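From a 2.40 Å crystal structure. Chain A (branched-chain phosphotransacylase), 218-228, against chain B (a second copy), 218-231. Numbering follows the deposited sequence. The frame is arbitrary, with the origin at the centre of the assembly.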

# COMPACT_ATOMS: atom_id res chain seq x y z
N VAL A 218 -3.60 -8.95 -3.65
CA VAL A 218 -2.26 -8.58 -3.18
C VAL A 218 -1.45 -9.80 -2.80
O VAL A 218 -1.99 -10.88 -2.59
CB VAL A 218 -2.34 -7.64 -1.97
CG1 VAL A 218 -3.05 -6.35 -2.36
CG2 VAL A 218 -3.08 -8.34 -0.84
N PRO A 219 -0.12 -9.64 -2.68
CA PRO A 219 0.79 -10.74 -2.32
C PRO A 219 0.84 -11.01 -0.82
O PRO A 219 0.99 -12.16 -0.39
CB PRO A 219 2.16 -10.25 -2.81
CG PRO A 219 1.88 -9.10 -3.69
CD PRO A 219 0.65 -8.46 -3.11
N THR A 220 0.73 -9.95 -0.04
CA THR A 220 0.84 -10.07 1.40
C THR A 220 -0.11 -9.14 2.14
O THR A 220 -0.60 -8.14 1.59
CB THR A 220 2.28 -9.74 1.84
OG1 THR A 220 2.55 -8.36 1.59
CG2 THR A 220 3.28 -10.59 1.06
N ILE A 221 -0.36 -9.46 3.41
CA ILE A 221 -1.23 -8.63 4.23
C ILE A 221 -0.71 -7.18 4.27
O ILE A 221 -1.50 -6.25 4.26
CB ILE A 221 -1.39 -9.25 5.67
CG1 ILE A 221 -2.37 -10.43 5.62
CG2 ILE A 221 -1.94 -8.22 6.66
CD1 ILE A 221 -2.66 -11.05 6.97
N ASP A 222 0.61 -7.00 4.30
CA ASP A 222 1.18 -5.65 4.34
C ASP A 222 0.73 -4.79 3.15
O ASP A 222 0.35 -3.63 3.31
CB ASP A 222 2.71 -5.70 4.39
CG ASP A 222 3.22 -6.20 5.73
OD1 ASP A 222 2.91 -5.57 6.77
OD2 ASP A 222 3.92 -7.23 5.77
N VAL A 223 0.76 -5.37 1.95
CA VAL A 223 0.36 -4.64 0.77
C VAL A 223 -1.14 -4.28 0.87
O VAL A 223 -1.51 -3.11 0.79
CB VAL A 223 0.65 -5.48 -0.49
CG1 VAL A 223 0.18 -4.76 -1.74
CG2 VAL A 223 2.14 -5.77 -0.58
N GLY A 224 -1.98 -5.28 1.07
CA GLY A 224 -3.41 -5.03 1.18
C GLY A 224 -3.81 -4.05 2.27
O GLY A 224 -4.69 -3.20 2.08
N ASN A 225 -3.17 -4.19 3.43
CA ASN A 225 -3.44 -3.32 4.58
C ASN A 225 -3.07 -1.88 4.25
O ASN A 225 -3.85 -0.96 4.47
CB ASN A 225 -2.61 -3.76 5.80
CG ASN A 225 -2.78 -2.82 7.00
OD1 ASN A 225 -3.72 -2.95 7.77
ND2 ASN A 225 -1.86 -1.87 7.15
N CYS A 226 -1.87 -1.70 3.72
CA CYS A 226 -1.39 -0.38 3.38
C CYS A 226 -2.26 0.28 2.32
O CYS A 226 -2.55 1.46 2.41
CB CYS A 226 0.06 -0.46 2.92
SG CYS A 226 0.94 1.12 2.93
N LEU A 227 -2.68 -0.49 1.32
CA LEU A 227 -3.51 0.02 0.26
C LEU A 227 -4.87 0.40 0.87
O LEU A 227 -5.41 1.48 0.62
CB LEU A 227 -3.70 -1.05 -0.81
CG LEU A 227 -4.45 -0.66 -2.09
CD1 LEU A 227 -3.74 0.52 -2.77
CD2 LEU A 227 -4.50 -1.86 -3.03
N TYR A 228 -5.40 -0.51 1.68
CA TYR A 228 -6.67 -0.33 2.36
C TYR A 228 -6.70 1.01 3.10
O TYR A 228 -7.54 1.86 2.81
CB TYR A 228 -6.87 -1.48 3.36
CG TYR A 228 -8.22 -1.55 4.03
CD1 TYR A 228 -9.12 -2.57 3.71
CD2 TYR A 228 -8.60 -0.63 5.00
CE1 TYR A 228 -10.37 -2.66 4.34
CE2 TYR A 228 -9.83 -0.70 5.64
CZ TYR A 228 -10.72 -1.72 5.31
OH TYR A 228 -11.95 -1.80 5.94
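Chain B (218-231) VPTIDVGNCLYKSL

How does chain B run relative to chain A? After a loop in which Val B218 and Thr B220 are extended and Pro B219 has helix-like angles, it forms a helix from Ile B221 that continues beyond Leu B231 and runs nearly parallel to helix 221-228 of chain A, with a crossing angle of -19° and the axes approaching to 8.7 Å at their closest. The register pairs like with like: the CA atoms of Val A223 and Val B223 lie 4.8 Å apart, those of Leu A227 and Leu B227 6.1 Å.

What happens where the helix begins? Pro B219 CG approaches Asp A222 CG at 4.5 Å. Thr B220 (chi1 p) caps the helix through a weak bond, Val B223 N to Thr B220 OG1, 3.5 Å. One water bridges the threonines; its O lies 3.0 Å from Thr B220 OG1 and 2.7 Å from Thr A220 OG1.

Which residues pack at the centre? Asp B222 CB rests 3.8 Å from Val A223 CG2. Val B223 CG2 lies 3.8 Å from Val A223 CG2 and 3.5 Å from Asp A222 CB. Gly B224 and Asn B225 make no contact with the chain A stretch.

What follows one turn later? Cys B226 SG lies 3.6 Å from Leu A227 CD1 and 3.8 Å from Val A223 CG1. Leu B227 CD2 meets Cys A226 SG at 3.7 Å, and Ser B230 CB meets Leu A227 CD1 at 3.7 Å. Valine, cysteine and leucine side chains of both copies thus form a buried apolar seam; no direct hydrogen bond joins the stretches, so the contact rests on packing.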

# COMPACT_ATOMS: atom_id res chain seq x y z
N VAL B 218 9.03 1.16 4.38
CA VAL B 218 8.28 -0.05 4.07
C VAL B 218 9.11 -1.32 4.24
O VAL B 218 10.34 -1.27 4.25
CB VAL B 218 7.74 0.01 2.62
CG1 VAL B 218 6.62 1.03 2.53
CG2 VAL B 218 8.87 0.39 1.65
N PRO B 219 8.43 -2.47 4.39
CA PRO B 219 9.10 -3.77 4.56
C PRO B 219 9.65 -4.31 3.25
O PRO B 219 10.70 -4.94 3.22
CB PRO B 219 7.98 -4.68 5.08
CG PRO B 219 6.99 -3.75 5.66
CD PRO B 219 7.00 -2.58 4.73
N THR B 220 8.92 -4.06 2.17
CA THR B 220 9.30 -4.53 0.85
C THR B 220 8.94 -3.48 -0.21
O THR B 220 8.25 -2.51 0.08
CB THR B 220 8.55 -5.85 0.50
OG1 THR B 220 7.15 -5.58 0.33
CG2 THR B 220 8.72 -6.88 1.61
N ILE B 221 9.42 -3.67 -1.44
CA ILE B 221 9.10 -2.73 -2.50
C ILE B 221 7.63 -2.88 -2.88
O ILE B 221 7.00 -1.94 -3.37
CB ILE B 221 9.94 -2.95 -3.78
CG1 ILE B 221 9.95 -4.44 -4.11
CG2 ILE B 221 11.35 -2.36 -3.61
CD1 ILE B 221 10.81 -4.80 -5.29
N ASP B 222 7.06 -4.07 -2.66
CA ASP B 222 5.66 -4.26 -2.99
C ASP B 222 4.78 -3.30 -2.23
O ASP B 222 3.82 -2.76 -2.78
CB ASP B 222 5.22 -5.70 -2.74
CG ASP B 222 5.44 -6.59 -3.95
OD1 ASP B 222 5.08 -6.16 -5.07
OD2 ASP B 222 5.98 -7.70 -3.80
N VAL B 223 5.11 -3.10 -0.95
CA VAL B 223 4.38 -2.20 -0.08
C VAL B 223 4.67 -0.74 -0.47
O VAL B 223 3.76 0.08 -0.61
CB VAL B 223 4.78 -2.41 1.41
CG1 VAL B 223 4.18 -1.30 2.28
CG2 VAL B 223 4.30 -3.78 1.88
N GLY B 224 5.95 -0.42 -0.66
CA GLY B 224 6.31 0.93 -1.04
C GLY B 224 5.75 1.33 -2.39
O GLY B 224 5.28 2.45 -2.60
N ASN B 225 5.80 0.41 -3.34
CA ASN B 225 5.32 0.70 -4.67
C ASN B 225 3.82 0.94 -4.65
O ASN B 225 3.32 1.88 -5.27
CB ASN B 225 5.64 -0.46 -5.60
CG ASN B 225 5.15 -0.23 -6.99
OD1 ASN B 225 3.95 -0.33 -7.26
ND2 ASN B 225 6.06 0.10 -7.90
N CYS B 226 3.11 0.10 -3.90
CA CYS B 226 1.67 0.20 -3.79
C CYS B 226 1.26 1.53 -3.15
O CYS B 226 0.43 2.28 -3.68
CB CYS B 226 1.16 -0.96 -2.94
SG CYS B 226 -0.60 -1.27 -3.15
N LEU B 227 1.85 1.82 -2.00
CA LEU B 227 1.56 3.05 -1.29
C LEU B 227 1.90 4.25 -2.18
O LEU B 227 1.13 5.21 -2.26
CB LEU B 227 2.37 3.09 -0.00
CG LEU B 227 2.08 4.30 0.87
CD1 LEU B 227 0.59 4.40 1.17
CD2 LEU B 227 2.88 4.15 2.15
N TYR B 228 3.04 4.17 -2.84
CA TYR B 228 3.50 5.21 -3.75
C TYR B 228 2.44 5.51 -4.83
O TYR B 228 2.05 6.66 -5.03
CB TYR B 228 4.80 4.76 -4.42
CG TYR B 228 5.36 5.76 -5.39
CD1 TYR B 228 6.24 6.75 -4.97
CD2 TYR B 228 4.98 5.73 -6.74
CE1 TYR B 228 6.74 7.70 -5.85
CE2 TYR B 228 5.48 6.68 -7.64
CZ TYR B 228 6.36 7.66 -7.18
OH TYR B 228 6.84 8.61 -8.06
N LYS B 229 1.96 4.47 -5.50
CA LYS B 229 0.99 4.64 -6.56
C LYS B 229 -0.41 5.02 -6.11
O LYS B 229 -1.10 5.75 -6.81
CB LYS B 229 0.93 3.39 -7.43
CG LYS B 229 2.19 3.23 -8.27
CD LYS B 229 2.05 2.16 -9.35
CE LYS B 229 3.25 2.20 -10.31
NZ LYS B 229 3.52 3.59 -10.85
N SER B 230 -0.83 4.54 -4.94
CA SER B 230 -2.15 4.88 -4.44
C SER B 230 -2.20 6.35 -4.04
O SER B 230 -3.22 7.01 -4.20
CB SER B 230 -2.54 4.00 -3.24
OG SER B 230 -1.75 4.32 -2.11
N LEU B 231 -1.09 6.87 -3.52
CA LEU B 231 -1.06 8.27 -3.12
C LEU B 231 -1.18 9.14 -4.36
O LEU B 231 -1.77 10.21 -4.33
CB LEU B 231 0.24 8.59 -2.39
CG LEU B 231 0.37 7.92 -1.02
CD1 LEU B 231 1.76 8.17 -0.45
CD2 LEU B 231 -0.72 8.44 -0.09
O HOH W 1 5.08 -7.68 0.98